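Local structure of meso-diaminopimelate dehydrogenase (Clostridium tetani, 3WGQ) at the interface of chains A and B. The protein catalyses the reversible NADP+-dependent oxidative deamination of meso-2,6-diaminopimelate at its D-amino centre, giving L-2-amino-6-oxopimelate and ammonia. Coordinates in Å, arbitrary orientation; residue numbers count along the deposited sequence, not the author numbering. Chains: chain A/B, Meso-diaminopimelate dehydrogenase.

The interface of chains A and B. Residues chain A 133, 137; chain B 286, 310-311, 313-314, 321.
The hydroxyl of A:Ser137 reaches towards the backbone carbonyl of B:Leu313, its OG lying 3.3 Å from the oxygen O in a weak hydrogen bond across the interface. The same hydroxyl is also tied to its own helix 123-138: OG stands 3.1 Å from the carbonyl O of A:Leu133, one turn earlier, and approaches from above the carbonyl plane, 41° out of it. A hydroxyl has one proton to donate, so the two carbonyls probably compete for it, in keeping with the weak bond to chain B. OG lies beside the backbone N and anti to the carbonyl carbon (chi1 -60°), a torsion that turns it back along the helix. Serine's short side chain is compatible with helix 123-138 lying near the 3-10 helix 310-313; its CB packs against CB of B:Leu313 at 3.7 Å. Close by, the methyl of B:Ala286, from helix 276-297, meets the backbone O of A:Ser137 at 3.6 Å, a small residue that suits the close approach of the two helices.

A:Leu133 supplies the main apolar contact, and its two methyls fork over different parts of chain B. CD2 lies over the start of the 3-10 helix, 3.5 Å from the carbonyl O of B:Phe310 and also against its CB, while the ring points away. CD1 turns towards CB of B:Ser314 at 3.7 Å and CD2 of B:Leu321 at 3.9 Å; the two leucine side chains meet at about a right angle. Having CG anti to the backbone N (chi1 173°) projects the branched end from the helix towards chain B, where leucine's two methyls can meet separate surfaces.

Repeated by the two-fold symmetry, this patch docks helix 123-138 of each subunit against the C-terminal segment of the other and forms part of the dimer interface, probably the biological one.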
ATOM      1  N   LEU A 133       1.866  -8.421   0.567  1.00 23.57           N
ATOM      2  CA  LEU A 133       3.277  -8.579   0.224  1.00 22.31           C
ATOM      3  C   LEU A 133       4.112  -7.538   0.961  1.00 22.91           C
ATOM      4  O   LEU A 133       5.121  -7.862   1.576  1.00 24.62           O
ATOM      5  CB  LEU A 133       3.481  -8.428  -1.284  1.00 22.45           C
ATOM      6  CG  LEU A 133       4.939  -8.411  -1.766  1.00 24.81           C
ATOM      7  CD1 LEU A 133       5.660  -9.643  -1.212  1.00 26.72           C
ATOM      8  CD2 LEU A 133       5.000  -8.390  -3.287  1.00 22.47           C
ATOM      9  N   SER A 137       7.056  -8.234   3.737  1.00 27.83           N
ATOM     10  CA  SER A 137       8.444  -7.884   3.471  1.00 29.21           C
ATOM     11  C   SER A 137       9.040  -6.920   4.481  1.00 28.25           C
ATOM     12  O   SER A 137      10.201  -7.057   4.865  1.00 27.02           O
ATOM     13  CB  SER A 137       8.573  -7.287   2.071  1.00 29.92           C
ATOM     14  OG  SER A 137       8.138  -8.212   1.095  1.00 32.21           O
TER
ATOM     15  N   ALA B 286      14.586  -4.291   3.951  1.00 21.84           N
ATOM     16  CA  ALA B 286      13.757  -4.881   2.905  1.00 23.87           C
ATOM     17  C   ALA B 286      14.154  -4.310   1.542  1.00 23.65           C
ATOM     18  O   ALA B 286      14.287  -5.044   0.558  1.00 23.08           O
ATOM     19  CB  ALA B 286      12.284  -4.603   3.178  1.00 18.54           C
ATOM     20  N   PHE B 310       7.004  -4.205  -5.765  1.00 22.74           N
ATOM     21  CA  PHE B 310       6.995  -4.819  -4.445  1.00 25.46           C
ATOM     22  C   PHE B 310       7.581  -6.229  -4.444  1.00 25.34           C
ATOM     23  O   PHE B 310       8.086  -6.691  -3.423  1.00 24.85           O
ATOM     24  CB  PHE B 310       5.568  -4.840  -3.885  1.00 24.87           C
ATOM     25  CG  PHE B 310       5.095  -3.505  -3.361  1.00 27.04           C
ATOM     26  CD1 PHE B 310       5.774  -2.326  -3.676  1.00 23.85           C
ATOM     27  CD2 PHE B 310       3.956  -3.428  -2.564  1.00 24.49           C
ATOM     28  CE1 PHE B 310       5.322  -1.099  -3.205  1.00 26.68           C
ATOM     29  CE2 PHE B 310       3.496  -2.202  -2.088  1.00 24.62           C
ATOM     30  CZ  PHE B 310       4.176  -1.036  -2.406  1.00 25.28           C
ATOM     31  N   SER B 311       7.524  -6.909  -5.584  1.00 25.57           N
ATOM     32  CA  SER B 311       8.069  -8.265  -5.678  1.00 28.41           C
ATOM     33  C   SER B 311       9.550  -8.309  -5.291  1.00 28.84           C
ATOM     34  O   SER B 311      10.019  -9.302  -4.737  1.00 29.64           O
ATOM     35  CB  SER B 311       7.915  -8.814  -7.097  1.00 27.02           C
ATOM     36  OG  SER B 311       8.674  -8.044  -8.016  1.00 34.08           O
ATOM     37  N   LEU B 313      10.997  -6.825  -2.957  1.00 28.30           N
ATOM     38  CA  LEU B 313      11.145  -6.732  -1.507  1.00 28.38           C
ATOM     39  C   LEU B 313      11.056  -8.081  -0.810  1.00 29.78           C
ATOM     40  O   LEU B 313      11.340  -8.187   0.382  1.00 30.00           O
ATOM     41  CB  LEU B 313      10.065  -5.814  -0.930  1.00 28.36           C
ATOM     42  CG  LEU B 313       9.990  -4.361  -1.410  1.00 27.09           C
ATOM     43  CD1 LEU B 313       8.724  -3.722  -0.831  1.00 28.25           C
ATOM     44  CD2 LEU B 313      11.236  -3.585  -0.966  1.00 23.76           C
ATOM     45  N   SER B 314      10.660  -9.112  -1.549  1.00 30.78           N
ATOM     46  CA  SER B 314      10.510 -10.445  -0.969  1.00 31.64           C
ATOM     47  C   SER B 314      11.569 -11.459  -1.394  1.00 32.76           C
ATOM     48  O   SER B 314      12.046 -11.444  -2.528  1.00 31.26           O
ATOM     49  CB  SER B 314       9.125 -11.003  -1.315  1.00 33.20           C
ATOM     50  OG  SER B 314       9.025 -12.381  -0.990  1.00 34.25           O
ATOM     51  N   LEU B 321       4.756 -16.217  -4.656  1.00 30.05           N
ATOM     52  CA  LEU B 321       3.965 -15.027  -4.332  1.00 29.81           C
ATOM     53  C   LEU B 321       2.573 -15.091  -4.968  1.00 29.39           C
ATOM     54  O   LEU B 321       1.569 -14.846  -4.297  1.00 29.73           O
ATOM     55  CB  LEU B 321       4.692 -13.762  -4.803  1.00 28.68           C
ATOM     56  CG  LEU B 321       6.046 -13.455  -4.150  1.00 28.46           C
ATOM     57  CD1 LEU B 321       6.633 -12.179  -4.753  1.00 29.81           C
ATOM     58  CD2 LEU B 321       5.871 -13.294  -2.649  1.00 27.94           C
TER